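Local coordinates for protein cytosol aminopeptidase (Staphylococcus aureus subsp. aureus, PDB 3KZW) that probably removes N-terminal residues, leucine in particular, from peptides as a metal-dependent leucyl aminopeptidase whose six chains form one assembly, at residues R106-Q109 with D110-I114; I200-A203 with R204-N208; F305-C308 with G309-V313; A396-A400 with L401-K405; G502-I505 with P506-V509. All blocks are in the same frame, centred on the assembly; numbering follows the deposited sequence.

Contact 1 (R106-Q109 with D110-I114)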
loop_
_atom_site.group_PDB
_atom_site.type_symbol
_atom_site.label_atom_id
_atom_site.label_comp_id
_atom_site.label_asym_id
_atom_site.label_seq_id
_atom_site.Cartn_x
_atom_site.Cartn_y
_atom_site.Cartn_z
ATOM N N ARG A 106 32.017 17.874 32.806
ATOM C CA ARG A 106 31.419 18.791 31.837
ATOM C C ARG A 106 31.990 18.580 30.433
ATOM O O ARG A 106 33.134 18.940 30.151
ATOM C CB ARG A 106 31.589 20.246 32.286
ATOM C CG ARG A 106 30.738 21.242 31.506
ATOM C CD ARG A 106 30.801 22.640 32.100
ATOM N NE ARG A 106 32.118 23.260 31.944
ATOM C CZ ARG A 106 32.370 24.556 32.122
ATOM N NH1 ARG A 106 31.397 25.392 32.457
ATOM N NH2 ARG A 106 33.600 25.021 31.956
ATOM N N SER A 107 31.175 17.995 29.559
ATOM C CA SER A 107 31.573 17.683 28.189
ATOM C C SER A 107 31.477 18.902 27.275
ATOM O O SER A 107 30.979 19.956 27.683
ATOM C CB SER A 107 30.707 16.547 27.638
ATOM O OG SER A 107 29.333 16.906 27.638
ATOM N N TYR A 108 31.959 18.752 26.042
ATOM C CA TYR A 108 31.846 19.797 25.023
ATOM C C TYR A 108 30.387 20.019 24.620
ATOM O O TYR A 108 29.981 21.145 24.323
ATOM C CB TYR A 108 32.700 19.453 23.798
ATOM C CG TYR A 108 32.639 20.478 22.683
ATOM C CD1 TYR A 108 33.322 21.688 22.782
ATOM C CD2 TYR A 108 31.902 20.230 21.524
ATOM C CE1 TYR A 108 33.269 22.632 21.759
ATOM C CE2 TYR A 108 31.840 21.166 20.494
ATOM C CZ TYR A 108 32.525 22.364 20.619
ATOM O OH TYR A 108 32.467 23.290 19.598
ATOM N N GLN A 109 29.608 18.937 24.614
ATOM C CA GLN A 109 28.167 19.006 24.367
ATOM C C GLN A 109 27.484 19.883 25.419
ATOM O O GLN A 109 26.640 20.715 25.086
ATOM C CB GLN A 109 27.555 17.602 24.360
ATOM C CG GLN A 109 26.085 17.554 23.959
ATOM C CD GLN A 109 25.464 16.185 24.175
ATOM O OE1 GLN A 109 25.099 15.500 23.218
ATOM N NE2 GLN A 109 25.349 15.776 25.436
ATOM N N ASP A 110 27.863 19.690 26.683
ATOM C CA ASP A 110 27.361 20.504 27.790
ATOM C C ASP A 110 27.630 21.989 27.552
ATOM O O ASP A 110 26.745 22.816 27.757
ATOM C CB ASP A 110 27.971 20.058 29.126
ATOM C CG ASP A 110 27.479 18.683 29.577
ATOM O OD1 ASP A 110 26.341 18.298 29.231
ATOM O OD2 ASP A 110 28.235 17.987 30.293
ATOM N N MET A 111 28.844 22.314 27.101
ATOM C CA MET A 111 29.230 23.696 26.792
ATOM C C MET A 111 28.352 24.299 25.694
ATOM O O MET A 111 27.962 25.463 25.778
ATOM C CB MET A 111 30.708 23.786 26.386
ATOM C CG MET A 111 31.716 23.494 27.494
ATOM S SD MET A 111 33.415 23.402 26.850
ATOM C CE MET A 111 34.280 22.507 28.161
ATOM N N LEU A 112 28.043 23.500 24.671
ATOM C CA LEU A 112 27.146 23.926 23.591
ATOM C C LEU A 112 25.724 24.159 24.099
ATOM O O LEU A 112 25.043 25.087 23.663
ATOM C CB LEU A 112 27.138 22.905 22.450
ATOM C CG LEU A 112 28.406 22.711 21.615
ATOM C CD1 LEU A 112 28.201 21.588 20.616
ATOM C CD2 LEU A 112 28.815 23.990 20.896
ATOM N N LYS A 113 25.292 23.308 25.022
ATOM C CA LYS A 113 23.981 23.425 25.648
ATOM C C LYS A 113 23.910 24.655 26.560
ATOM O O LYS A 113 22.887 25.337 26.603
ATOM C CB LYS A 113 23.654 22.149 26.433
ATOM C CG LYS A 113 22.190 22.009 26.832
ATOM C CD LYS A 113 21.931 20.734 27.627
ATOM C CE LYS A 113 21.849 19.504 26.730
ATOM N NZ LYS A 113 21.669 18.254 27.524
ATOM N N ILE A 114 25.005 24.928 27.274
ATOM C CA ILE A 114 25.097 26.071 28.187
ATOM C C ILE A 114 25.034 27.398 27.428
ATOM O O ILE A 114 24.161 28.222 27.700
ATOM C CB ILE A 114 26.377 26.008 29.075
ATOM C CG1 ILE A 114 26.267 24.876 30.100
ATOM C CG2 ILE A 114 26.614 27.333 29.797
ATOM C CD1 ILE A 114 27.605 24.376 30.614
#
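At Ser107 the backbone passes from loop into helix 108-124, and the first i to i+4 bonds run from Met111 N to Ser107 O (3.2 Å), from Leu112 N to Tyr108 O and from Lys113 N to Gln109 O. Ser107 and Asp110 close this end as a capping box. Ser107 OG, swung between its own backbone N and carbonyl carbon (chi1 60°), accepts from Asp110 N at 3.3 Å. In return Asp110 OD2 accepts from Ser107 N at 3.0 Å, the donor standing 35° out of the carboxylate plane. A weak bond from Ser107 OG to Asp110 OD2 adds a second grip on that oxygen. The box satisfies two N-H groups at the helix start and sets a carboxylate there, where the helix dipole probably welcomes a negative charge. From the first helical residue, the Tyr108 ring slants past Leu112, one turn on, with Tyr108 CE2 3.7 Å from Leu112 CD1. Met111 is a looser neighbour, its SD 4.4 Å from Tyr108 CD1. Before the cap, Arg106 CG touches Asp110 CB at 3.8 Å, and Arg106 CD meets Ile114 CD1 at 3.9 Å, the two side chains nearly perpendicular. The guanidinium goes elsewhere, to a salt bridge with Asp142 and to Phe137 O. Tyr108, Met111 and Leu112 pack on helix 144-157, while Ile114 reaches Val98 and Leu100 of strand 91-101.

Contact 2 (I200-A203 with R204-N208)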
loop_
_atom_site.group_PDB
_atom_site.type_symbol
_atom_site.label_atom_id
_atom_site.label_comp_id
_atom_site.label_asym_id
_atom_site.label_seq_id
_atom_site.Cartn_x
_atom_site.Cartn_y
_atom_site.Cartn_z
ATOM N N ILE A 200 28.382 28.293 9.246
ATOM C CA ILE A 200 27.296 27.320 9.392
ATOM C C ILE A 200 25.968 27.951 8.978
ATOM O O ILE A 200 25.171 27.330 8.268
ATOM C CB ILE A 200 27.221 26.758 10.838
ATOM C CG1 ILE A 200 28.468 25.914 11.140
ATOM C CG2 ILE A 200 25.953 25.928 11.039
ATOM C CD1 ILE A 200 28.681 25.601 12.608
ATOM N N ASN A 201 25.753 29.192 9.405
ATOM C CA ASN A 201 24.545 29.939 9.065
ATOM C C ASN A 201 24.451 30.287 7.584
ATOM O O ASN A 201 23.352 30.387 7.038
ATOM C CB ASN A 201 24.431 31.201 9.926
ATOM C CG ASN A 201 24.132 30.891 11.385
ATOM O OD1 ASN A 201 23.888 29.741 11.756
ATOM N ND2 ASN A 201 24.143 31.921 12.221
ATOM N N LEU A 202 25.603 30.469 6.941
ATOM C CA LEU A 202 25.653 30.715 5.503
ATOM C C LEU A 202 25.144 29.493 4.747
ATOM O O LEU A 202 24.382 29.624 3.788
ATOM C CB LEU A 202 27.075 31.074 5.052
ATOM C CG LEU A 202 27.303 31.293 3.547
ATOM C CD1 LEU A 202 26.638 32.575 3.053
ATOM C CD2 LEU A 202 28.786 31.301 3.218
ATOM N N ALA A 203 25.576 28.313 5.191
ATOM C CA ALA A 203 25.127 27.043 4.630
ATOM C C ALA A 203 23.628 26.854 4.861
ATOM O O ALA A 203 22.901 26.422 3.959
ATOM C CB ALA A 203 25.916 25.894 5.232
ATOM N N ARG A 204 23.180 27.194 6.070
ATOM C CA ARG A 204 21.769 27.128 6.444
ATOM C C ARG A 204 20.896 28.016 5.567
ATOM O O ARG A 204 19.796 27.620 5.186
ATOM C CB ARG A 204 21.585 27.531 7.907
ATOM C CG ARG A 204 21.917 26.456 8.914
ATOM C CD ARG A 204 21.900 27.041 10.308
ATOM N NE ARG A 204 21.777 26.016 11.337
ATOM C CZ ARG A 204 21.830 26.251 12.643
ATOM N NH1 ARG A 204 22.015 27.481 13.102
ATOM N NH2 ARG A 204 21.708 25.247 13.497
ATOM N N ASP A 205 21.389 29.216 5.260
ATOM C CA ASP A 205 20.668 30.169 4.414
ATOM C C ASP A 205 20.407 29.613 3.017
ATOM O O ASP A 205 19.298 29.736 2.493
ATOM C CB ASP A 205 21.417 31.503 4.332
ATOM C CG ASP A 205 21.148 32.408 5.528
ATOM O OD1 ASP A 205 20.229 32.114 6.328
ATOM O OD2 ASP A 205 21.857 33.429 5.663
ATOM N N PHE A 206 21.425 28.994 2.422
ATOM C CA PHE A 206 21.279 28.352 1.120
ATOM C C PHE A 206 20.288 27.195 1.177
ATOM O O PHE A 206 19.494 27.010 0.260
ATOM C CB PHE A 206 22.630 27.858 0.594
ATOM C CG PHE A 206 23.506 28.947 0.037
ATOM C CD1 PHE A 206 23.060 29.758 -1.004
ATOM C CD2 PHE A 206 24.790 29.147 0.539
ATOM C CE1 PHE A 206 23.874 30.764 -1.524
ATOM C CE2 PHE A 206 25.612 30.148 0.025
ATOM C CZ PHE A 206 25.151 30.959 -1.010
ATOM N N SER A 207 20.339 26.427 2.261
ATOM C CA SER A 207 19.479 25.262 2.429
ATOM C C SER A 207 18.015 25.643 2.650
ATOM O O SER A 207 17.117 25.013 2.096
ATOM C CB SER A 207 19.981 24.392 3.582
ATOM O OG SER A 207 21.315 23.971 3.361
ATOM N N ASN A 208 17.786 26.681 3.451
ATOM C CA ASN A 208 16.435 27.146 3.761
ATOM C C ASN A 208 15.746 27.854 2.598
ATOM O O ASN A 208 14.523 27.984 2.582
ATOM C CB ASN A 208 16.448 28.055 4.993
ATOM C CG ASN A 208 16.306 27.285 6.291
ATOM O OD1 ASN A 208 15.472 26.383 6.406
ATOM N ND2 ASN A 208 17.111 27.649 7.284
#
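Ile200 CG2 lies over one face of the Arg204 guanidinium, 4.2 Å above its plane and displaced toward the rim, while the Asn201 amide runs alongside with its plane only 11° from that of the guanidinium. Both belong to the preceding turn of one alpha-helix, 188-208, where side chains three and four residues apart point the same way. Arg204 NH1 donates to Asn201 OD1 at 3.2 Å, a bent bond whose acceptor sits 29° out of the guanidinium plane. The nearly straight run from CG to NE carries the group back along Ile200 and Asn201. Elsewhere on this buried group the N-H bonds go to main-chain carbonyls: NH2 to Asn495 O, NE to Pro500 O and NH1 also to Arg157 O. Asn201 ND2 in turn holds Glu156 O, so the pair fastens the end of helix 144-157 to helix 188-208. On another side of the helix Leu202 and Phe206 lie side by side, CD1 of the leucine 4.0 Å from CE2 of the ring, and Phe219 stacks edge-to-face with Phe206. Arg204 N to Ile200 O (3.0 Å) and Asp205 N to Asn201 O (2.9 Å) keep the turns in step. Last, Ala203 O accepts twice from one residue: from Ser207 N at 3.1 Å and from Ser207 OG at 3.0 Å, the hydroxyl standing 38° above the carbonyl plane.

Contact 3 (F305-C308 with G309-V313)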
loop_
_atom_site.group_PDB
_atom_site.type_symbol
_atom_site.label_atom_id
_atom_site.label_comp_id
_atom_site.label_asym_id
_atom_site.label_seq_id
_atom_site.Cartn_x
_atom_site.Cartn_y
_atom_site.Cartn_z
ATOM N N PHE A 305 16.131 20.662 0.712
ATOM C CA PHE A 305 17.314 20.345 1.513
ATOM C C PHE A 305 18.208 19.290 0.855
ATOM O O PHE A 305 19.139 18.777 1.477
ATOM C CB PHE A 305 16.904 19.878 2.915
ATOM C CG PHE A 305 16.163 20.911 3.720
ATOM C CD1 PHE A 305 16.627 22.222 3.809
ATOM C CD2 PHE A 305 15.011 20.564 4.421
ATOM C CE1 PHE A 305 15.943 23.175 4.564
ATOM C CE2 PHE A 305 14.322 21.509 5.182
ATOM C CZ PHE A 305 14.791 22.816 5.252
ATOM N N ASP A 306 17.930 18.971 -0.405
ATOM C CA ASP A 306 18.711 17.969 -1.123
ATOM C C ASP A 306 20.025 18.539 -1.663
ATOM O O ASP A 306 20.783 17.833 -2.335
ATOM C CB ASP A 306 17.889 17.338 -2.251
ATOM C CG ASP A 306 18.168 15.852 -2.409
ATOM O OD1 ASP A 306 18.286 15.162 -1.368
ATOM O OD2 ASP A 306 18.263 15.370 -3.565
ATOM N N MET A 307 20.282 19.814 -1.371
ATOM C CA MET A 307 21.537 20.465 -1.746
ATOM C C MET A 307 22.367 20.879 -0.527
ATOM O O MET A 307 23.327 21.641 -0.658
ATOM C CB MET A 307 21.294 21.658 -2.686
ATOM C CG MET A 307 20.120 22.562 -2.318
ATOM S SD MET A 307 20.307 23.461 -0.765
ATOM C CE MET A 307 21.666 24.572 -1.143
ATOM N N CYS A 308 21.993 20.366 0.647
ATOM C CA CYS A 308 22.719 20.619 1.896
ATOM C C CYS A 308 24.209 20.289 1.786
ATOM O O CYS A 308 25.052 21.003 2.333
ATOM C CB CYS A 308 22.098 19.832 3.052
ATOM S SG CYS A 308 20.603 20.580 3.750
ATOM N N GLY A 309 24.520 19.207 1.076
ATOM C CA GLY A 309 25.902 18.794 0.846
ATOM C C GLY A 309 26.733 19.882 0.197
ATOM O O GLY A 309 27.835 20.180 0.657
ATOM N N ALA A 310 26.197 20.481 -0.866
ATOM C CA ALA A 310 26.857 21.588 -1.555
ATOM C C ALA A 310 26.965 22.821 -0.661
ATOM O O ALA A 310 28.014 23.469 -0.612
ATOM C CB ALA A 310 26.130 21.925 -2.834
ATOM N N ALA A 311 25.879 23.123 0.049
ATOM C CA ALA A 311 25.829 24.260 0.963
ATOM C C ALA A 311 26.886 24.152 2.060
ATOM O O ALA A 311 27.565 25.131 2.376
ATOM C CB ALA A 311 24.440 24.393 1.568
ATOM N N ASN A 312 27.028 22.955 2.622
ATOM C CA ASN A 312 27.991 22.710 3.692
ATOM C C ASN A 312 29.455 22.769 3.230
ATOM O O ASN A 312 30.335 23.145 4.008
ATOM C CB ASN A 312 27.679 21.391 4.411
ATOM C CG ASN A 312 26.375 21.449 5.206
ATOM O OD1 ASN A 312 25.656 22.450 5.180
ATOM N ND2 ASN A 312 26.070 20.371 5.917
ATOM N N VAL A 313 29.704 22.407 1.971
ATOM C CA VAL A 313 31.031 22.561 1.367
ATOM C C VAL A 313 31.391 24.044 1.273
ATOM O O VAL A 313 32.502 24.440 1.622
ATOM C CB VAL A 313 31.126 21.871 -0.023
ATOM C CG1 VAL A 313 32.389 22.292 -0.769
ATOM C CG2 VAL A 313 31.093 20.355 0.130
HETATM O O HOH W 1 22.991 16.821 -0.350
#
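Just ahead of the turn in which Met307 and Cys308 hand their carbonyls to Ala311 and Asn312, Phe305 O takes a weak bond from Cys308 N at 3.4 Å. Asp306 follows, its main chain serving the helix while its carboxylate binds elsewhere. Asp306 O accepts from a water at 3.1 Å, and the same water accepts from Gly309 N at 3.2 Å, so solvent occupies an N-H of the first turn. The carboxylate forms a salt bridge with Lys283 and a hydrogen bond with Thr392 OG1, close to the carboxylates of Asp288 and Glu367. This gathering of acids around a lysine is consistent with the two-metal active site of leucyl aminopeptidases, which would place the start of helix 308-322 beside the catalytic centre. Met307 holds the N-cap position of that helix with a thioether side chain that folds onto the turn. Its CG lies between the backbone N and the carbonyl carbon (chi1 43°), and further bends at chi2 and chi3 bring CE to 3.9 Å from Ala311 CB. Met307 O accepts from Ala311 N at 3.0 Å, the donor lying in the carbonyl plane. Cys308 O comes next, receiving Asn312 N at 2.8 Å with the donor tilted 20° from the plane. Asn312 CG, beside its own backbone N, lies near that carbonyl, but Asn312 OD1 and Cys308 O are both acceptors and do not bond. Asn312 ND2 instead reaches Phe503 O, weakly, and the Cys308 side chain packs on Ser207 of helix 188-208.

Contact 4 (A396-A400 with L401-K405)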
loop_
_atom_site.group_PDB
_atom_site.type_symbol
_atom_site.label_atom_id
_atom_site.label_comp_id
_atom_site.label_asym_id
_atom_site.label_seq_id
_atom_site.Cartn_x
_atom_site.Cartn_y
_atom_site.Cartn_z
ATOM N N ALA A 396 18.251 4.490 3.095
ATOM C CA ALA A 396 18.779 3.310 3.790
ATOM C C ALA A 396 19.801 3.653 4.876
ATOM O O ALA A 396 19.902 2.945 5.876
ATOM C CB ALA A 396 19.367 2.319 2.795
ATOM N N ALA A 397 20.548 4.737 4.675
ATOM C CA ALA A 397 21.496 5.226 5.680
ATOM C C ALA A 397 20.770 5.690 6.942
ATOM O O ALA A 397 21.261 5.488 8.054
ATOM C CB ALA A 397 22.351 6.346 5.110
ATOM N N ILE A 398 19.601 6.307 6.761
ATOM C CA ILE A 398 18.758 6.727 7.880
ATOM C C ILE A 398 18.199 5.501 8.604
ATOM O O ILE A 398 18.175 5.459 9.832
ATOM C CB ILE A 398 17.613 7.676 7.425
ATOM C CG1 ILE A 398 18.193 8.944 6.789
ATOM C CG2 ILE A 398 16.702 8.044 8.598
ATOM C CD1 ILE A 398 17.182 9.805 6.057
ATOM N N VAL A 399 17.773 4.501 7.836
ATOM C CA VAL A 399 17.267 3.247 8.400
ATOM C C VAL A 399 18.362 2.535 9.196
ATOM O O VAL A 399 18.095 1.941 10.240
ATOM C CB VAL A 399 16.692 2.315 7.299
ATOM C CG1 VAL A 399 16.189 1.000 7.892
ATOM C CG2 VAL A 399 15.564 3.011 6.549
ATOM N N ALA A 400 19.594 2.635 8.704
ATOM C CA ALA A 400 20.759 2.005 9.323
ATOM C C ALA A 400 21.143 2.619 10.671
ATOM O O ALA A 400 21.206 1.915 11.680
ATOM C CB ALA A 400 21.945 2.047 8.372
ATOM N N LEU A 401 21.386 3.928 10.682
ATOM C CA LEU A 401 21.981 4.591 11.843
ATOM C C LEU A 401 21.041 5.529 12.599
ATOM O O LEU A 401 21.401 6.055 13.655
ATOM C CB LEU A 401 23.250 5.347 11.427
ATOM C CG LEU A 401 24.393 4.549 10.780
ATOM C CD1 LEU A 401 25.482 5.486 10.297
ATOM C CD2 LEU A 401 24.978 3.508 11.724
ATOM N N GLY A 402 19.841 5.733 12.067
ATOM C CA GLY A 402 18.905 6.688 12.655
ATOM C C GLY A 402 19.037 8.049 12.008
ATOM O O GLY A 402 19.950 8.282 11.217
ATOM N N ASP A 403 18.127 8.952 12.356
ATOM C CA ASP A 403 18.069 10.275 11.743
ATOM C C ASP A 403 19.158 11.239 12.220
ATOM O O ASP A 403 19.426 12.242 11.564
ATOM C CB ASP A 403 16.696 10.900 11.987
ATOM C CG ASP A 403 16.381 11.999 10.998
ATOM O OD1 ASP A 403 16.024 11.673 9.839
ATOM O OD2 ASP A 403 16.502 13.190 11.373
ATOM N N ASP A 404 19.783 10.939 13.355
ATOM C CA ASP A 404 20.703 11.882 13.998
ATOM C C ASP A 404 22.196 11.570 13.815
ATOM O O ASP A 404 23.049 12.269 14.364
ATOM C CB ASP A 404 20.360 12.021 15.486
ATOM C CG ASP A 404 20.327 10.683 16.218
ATOM O OD1 ASP A 404 20.431 9.619 15.570
ATOM O OD2 ASP A 404 20.188 10.702 17.460
ATOM N N LYS A 405 22.502 10.523 13.050
ATOM C CA LYS A 405 23.885 10.098 12.826
ATOM C C LYS A 405 24.215 10.070 11.339
ATOM O O LYS A 405 23.354 9.766 10.514
ATOM C CB LYS A 405 24.128 8.713 13.433
ATOM C CG LYS A 405 23.727 8.578 14.888
ATOM C CD LYS A 405 23.865 7.145 15.365
ATOM C CE LYS A 405 23.001 6.889 16.588
ATOM N NZ LYS A 405 21.544 6.944 16.280
HETATM O O HOH W 2 22.431 8.125 8.440
#
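Ala397 and Ile398 give the last main-chain acceptors of helix 395-401 to Leu401 and Gly402, and the helix ends at Gly402, whose positive phi (93°) turns the chain toward strand 406-411. The backbone bonds differ in quality. Leu401 N reaches Ala397 O at 3.1 Å and is fairly straight, whereas Gly402 N meets Ile398 O at 2.8 Å with the N-H bent to 135°, as the chain is already leaving the helical path. Water makes the second kind of link: one molecule donates to Lys405 O at 2.8 Å and, weakly, to Ala397 O, joining the last turn to the exit loop. Van der Waals contact is sparse. Ile398 CG2 lies alongside the Asp403 side chain, 3.9 Å from Asp403 OD1, and the side chain of Asp403 comes within about 3 Å of a bound sodium ion. Ala400 CB touches Leu401 CG at 4.2 Å. Across the subunit boundary Ala400 packs on Ala400 of the second subunit, an arrangement consistent with a twofold axis nearby, and Leu401 packs on Pro435 of that subunit. Charged side chains make the remaining bonds. Asp404 OD2 is hydrogen-bonded to Thr439 OG1 of the second subunit, and the buried Lys405 forms a salt bridge with Glu440 there, so the exit loop is tied into the assembly. Within its own chain Lys405 NZ donates to Leu401 O at 2.8 Å, nearly along the C=O axis, and, as part of a second salt bridge, to Asp404 OD1 at 3.0 Å, approaching that oxygen on the syn side and 22° out of the carboxylate plane.

Contact 5 (G502-I505 with P506-V509)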
loop_
_atom_site.group_PDB
_atom_site.type_symbol
_atom_site.label_atom_id
_atom_site.label_comp_id
_atom_site.label_asym_id
_atom_site.label_seq_id
_atom_site.Cartn_x
_atom_site.Cartn_y
_atom_site.Cartn_z
ATOM N N GLY A 502 23.807 22.272 9.281
ATOM C CA GLY A 502 25.179 22.580 8.880
ATOM C C GLY A 502 26.112 21.449 9.273
ATOM O O GLY A 502 27.294 21.667 9.543
ATOM N N PHE A 503 25.568 20.235 9.297
ATOM C CA PHE A 503 26.282 19.046 9.756
ATOM C C PHE A 503 27.583 18.809 8.994
ATOM O O PHE A 503 27.651 19.028 7.782
ATOM C CB PHE A 503 25.377 17.815 9.650
ATOM C CG PHE A 503 25.707 16.733 10.636
ATOM C CD1 PHE A 503 25.293 16.831 11.962
ATOM C CD2 PHE A 503 26.432 15.614 10.240
ATOM C CE1 PHE A 503 25.600 15.831 12.879
ATOM C CE2 PHE A 503 26.745 14.606 11.152
ATOM C CZ PHE A 503 26.326 14.715 12.472
ATOM N N MET A 504 28.604 18.365 9.730
ATOM C CA MET A 504 29.950 18.080 9.204
ATOM C C MET A 504 30.894 19.282 9.195
ATOM O O MET A 504 32.109 19.106 9.290
ATOM C CB MET A 504 29.917 17.416 7.815
ATOM C CG MET A 504 29.336 16.003 7.779
ATOM S SD MET A 504 30.057 14.849 8.959
ATOM C CE MET A 504 31.779 14.834 8.438
ATOM N N ILE A 505 30.345 20.491 9.072
ATOM C CA ILE A 505 31.160 21.714 9.049
ATOM C C ILE A 505 32.094 21.822 10.267
ATOM O O ILE A 505 33.292 22.040 10.086
ATOM C CB ILE A 505 30.311 23.006 8.856
ATOM C CG1 ILE A 505 29.548 22.951 7.527
ATOM C CG2 ILE A 505 31.196 24.257 8.916
ATOM C CD1 ILE A 505 28.491 24.029 7.364
ATOM N N PRO A 506 31.563 21.645 11.501
ATOM C CA PRO A 506 32.459 21.663 12.666
ATOM C C PRO A 506 33.565 20.604 12.602
ATOM O O PRO A 506 34.712 20.901 12.940
ATOM C CB PRO A 506 31.517 21.369 13.838
ATOM C CG PRO A 506 30.189 21.817 13.373
ATOM C CD PRO A 506 30.153 21.504 11.911
ATOM N N THR A 507 33.216 19.393 12.165
ATOM C CA THR A 507 34.161 18.281 12.082
ATOM C C THR A 507 35.284 18.533 11.071
ATOM O O THR A 507 36.463 18.383 11.398
ATOM C CB THR A 507 33.437 16.944 11.768
ATOM O OG1 THR A 507 32.537 16.627 12.836
ATOM C CG2 THR A 507 34.435 15.797 11.601
ATOM N N ILE A 508 34.913 18.924 9.854
ATOM C CA ILE A 508 35.883 19.120 8.774
ATOM C C ILE A 508 36.795 20.320 9.033
ATOM O O ILE A 508 38.001 20.245 8.788
ATOM C CB ILE A 508 35.193 19.223 7.382
ATOM C CG1 ILE A 508 34.328 17.983 7.106
ATOM C CG2 ILE A 508 36.221 19.433 6.260
ATOM C CD1 ILE A 508 35.082 16.644 7.111
ATOM N N VAL A 509 36.222 21.409 9.540
ATOM C CA VAL A 509 36.999 22.593 9.907
ATOM C C VAL A 509 38.069 22.239 10.944
ATOM O O VAL A 509 39.237 22.624 10.803
ATOM C CB VAL A 509 36.091 23.754 10.408
ATOM C CG1 VAL A 509 36.906 24.847 11.104
ATOM C CG2 VAL A 509 35.304 24.345 9.250
#
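Met504 and Ile508 meet through their ends, CE of the methionine 4.0 Å from CD1 of the isoleucine, while Ile505 CG2 touches Val509 CG2 at 4.1 Å. Bends at chi2 (-52°) and chi3 curl the Met504 chain over the first turn of helix 505-512. Beneath them run the opening helical bonds: Ile508 N to Met504 O at 2.9 Å, almost straight, and Val509 N to Ile505 O at 3.0 Å. Pro506 fills a first-turn position, where an alpha-helix asks no N-H of the chain, and its CD packs against Ile505 CB at 3.4 Å. Leading in is a type II beta turn from Gly502 to Ile505, closed by a weak bond from Ile505 N to Gly502 O (3.3 Å), with Met504 at positive phi and at the N-cap. Further out, Ile505 packs on helices 188-208 and 308-322, and Thr507 on helix 414-426. Glu429 spans turn and helix, taking Met504 N on OE2 and Thr507 OG1 on OE1. With no side-chain acceptor on the N-cap residue, this carboxylate probably also answers the positive end of the helix dipole.

In the fold
From the N terminus, contact 1 starts helix 108-124 in the N-terminal domain, its nearest atoms about 6 Å or more from the other four, which lie in the catalytic domain. Each of the five closes one local turn within a continuous stretch, so they follow in series and none nest or cross. Contact 2 ends helix 188-208, contact 3 begins helix 308-322 and contact 5 begins helix 505-512. These three touch one another: Ala203 CB packs on Ala311 O and on Ile505 CD1, and Asn312 meets residues 502-505, binding three distant sequence regions together. Contact 4, ending helix 395-401, lies about 18 Å between centres from contacts 3 and 5 and joins the second subunit.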